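Alginate lyase AlgAT5 (Defluviitalea, PDB 5ZQI) probably cleaves alginate by beta-elimination, as a polysaccharide lyase of family 7 built on a beta-sandwich. Local coordinates at residues T197-E200 / L201-F205. Residues are numbered along the deposited sequence; the frame is centred on the assembly and turned at random.
Sequences TDYE and LGTRF
The hydroxyl of Y199 reaches the turn that follows it, OH giving a hydrogen bond of 2.6 Å to the backbone O of T203. That oxygen sits at the ring edge, close to the ring plane, and the donor is tilted 17° from the carbonyl plane. CG of Y199 stands opposite the backbone N (chi1 -179°), which carries the ring forward along the turn to F205. The two rings cross almost at right angles, planes at 87°, with Y199 CE1 3.5 Å from F205 CD1; Y199 OH lies in the plane of the F205 ring, at its edge. On the other flank, Y199 CE2 is 4.4 Å from L201 CD2, a looser apolar contact. E200 O is gripped twice by T203: OG1 donates at 2.7 Å, and the backbone N closes the turn at 3.2 Å. The T203 hydroxyl is placed for this beside its own backbone N. A water links the same groups, accepting from E200 N at 2.8 Å and donating to T203 OG1 and D198 O. Y199 is buried, and its OH also hydrogen-bonds I151 N in strand 142-153, so the phenol ties the turn to that strand. A phenylalanine at Y199 would lack the hydroxyl and would probably leave T203 O and I151 N without this shared partner. G202 also has a backbone hydrogen bond with I151, and F205 one with Q149. The arrangement is a type II beta turn, E200 to T203, with G202 at its third position, in the loop leading from strand 190-194 of one sheet of the beta-sandwich into strand 205-212 of the other.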
loop_
_atom_site.group_PDB
_atom_site.type_symbol
_atom_site.label_atom_id
_atom_site.label_comp_id
_atom_site.label_asym_id
_atom_site.label_seq_id
_atom_site.Cartn_x
_atom_site.Cartn_y
_atom_site.Cartn_z
ATOM N N THR A 197 8.318 -13.912 -10.092
ATOM C CA THR A 197 8.904 -14.946 -9.250
ATOM C C THR A 197 10.402 -14.748 -9.020
ATOM O O THR A 197 11.040 -15.581 -8.356
ATOM C CB THR A 197 8.681 -16.343 -9.853
ATOM O OG1 THR A 197 9.181 -16.385 -11.195
ATOM C CG2 THR A 197 7.200 -16.704 -9.845
ATOM N N ASP A 198 10.967 -13.634 -9.491
ATOM C CA ASP A 198 12.392 -13.354 -9.383
ATOM C C ASP A 198 12.586 -11.877 -9.043
ATOM O O ASP A 198 13.340 -11.162 -9.698
ATOM C CB ASP A 198 13.104 -13.739 -10.678
ATOM C CG ASP A 198 14.624 -13.535 -10.622
ATOM O OD1 ASP A 198 15.291 -13.958 -9.641
ATOM O OD2 ASP A 198 15.164 -12.972 -11.609
ATOM N N TYR A 199 11.887 -11.386 -8.023
ATOM C CA TYR A 199 11.940 -9.976 -7.677
ATOM C C TYR A 199 13.133 -9.701 -6.768
ATOM O O TYR A 199 13.237 -10.265 -5.671
ATOM C CB TYR A 199 10.658 -9.490 -6.983
ATOM C CG TYR A 199 10.735 -8.014 -6.664
ATOM C CD1 TYR A 199 10.474 -7.074 -7.641
ATOM C CD2 TYR A 199 11.097 -7.569 -5.405
ATOM C CE1 TYR A 199 10.573 -5.732 -7.382
ATOM C CE2 TYR A 199 11.215 -6.223 -5.142
ATOM C CZ TYR A 199 10.984 -5.309 -6.145
ATOM O OH TYR A 199 11.130 -3.964 -5.898
ATOM N N GLU A 200 14.024 -8.823 -7.222
ATOM C CA GLU A 200 15.180 -8.408 -6.440
ATOM C C GLU A 200 14.922 -7.054 -5.790
ATOM O O GLU A 200 14.469 -6.122 -6.450
ATOM C CB GLU A 200 16.431 -8.339 -7.316
ATOM C CG GLU A 200 16.833 -9.635 -7.964
ATOM C CD GLU A 200 18.081 -9.476 -8.817
ATOM O OE1 GLU A 200 18.860 -8.530 -8.548
ATOM O OE2 GLU A 200 18.276 -10.289 -9.754
ATOM N N LEU A 201 15.216 -6.954 -4.500
ATOM C CA LEU A 201 14.985 -5.718 -3.773
ATOM C C LEU A 201 15.670 -4.570 -4.497
ATOM O O LEU A 201 16.788 -4.711 -5.016
ATOM C CB LEU A 201 15.497 -5.809 -2.336
ATOM C CG LEU A 201 14.687 -6.707 -1.385
ATOM C CD1 LEU A 201 15.483 -6.768 -0.068
ATOM C CD2 LEU A 201 13.281 -6.251 -1.203
ATOM N N GLY A 202 15.003 -3.422 -4.507
ATOM C CA GLY A 202 15.495 -2.239 -5.169
ATOM C C GLY A 202 15.053 -2.077 -6.604
ATOM O O GLY A 202 15.367 -1.056 -7.211
ATOM N N THR A 203 14.310 -3.032 -7.146
ATOM C CA THR A 203 13.895 -2.997 -8.539
ATOM C C THR A 203 12.595 -2.190 -8.661
ATOM O O THR A 203 11.570 -2.540 -8.056
ATOM C CB THR A 203 13.717 -4.415 -9.082
ATOM O OG1 THR A 203 14.938 -5.164 -8.936
ATOM C CG2 THR A 203 13.328 -4.349 -10.580
ATOM N N ARG A 204 12.632 -1.125 -9.462
ATOM C CA ARG A 204 11.449 -0.316 -9.723
ATOM C C ARG A 204 10.460 -1.082 -10.596
ATOM O O ARG A 204 10.837 -1.733 -11.575
ATOM C CB ARG A 204 11.864 1.003 -10.407
ATOM C CG ARG A 204 10.800 2.108 -10.400
ATOM C CD ARG A 204 11.406 3.463 -10.719
ATOM N NE ARG A 204 10.389 4.428 -11.094
ATOM C CZ ARG A 204 10.634 5.684 -11.397
ATOM N NH1 ARG A 204 11.883 6.139 -11.385
ATOM N NH2 ARG A 204 9.629 6.503 -11.690
ATOM N N PHE A 205 9.185 -1.012 -10.220
ATOM C CA PHE A 205 8.125 -1.622 -11.016
ATOM C C PHE A 205 6.863 -0.775 -10.917
ATOM O O PHE A 205 6.679 0.011 -9.974
ATOM C CB PHE A 205 7.805 -3.078 -10.590
ATOM C CG PHE A 205 7.231 -3.234 -9.212
ATOM C CD1 PHE A 205 8.048 -3.430 -8.156
ATOM C CD2 PHE A 205 5.854 -3.280 -8.974
ATOM C CE1 PHE A 205 7.534 -3.625 -6.841
ATOM C CE2 PHE A 205 5.358 -3.456 -7.698
ATOM C CZ PHE A 205 6.209 -3.579 -6.622
HETATM O O HOH W 1 14.322 -8.024 -9.941
#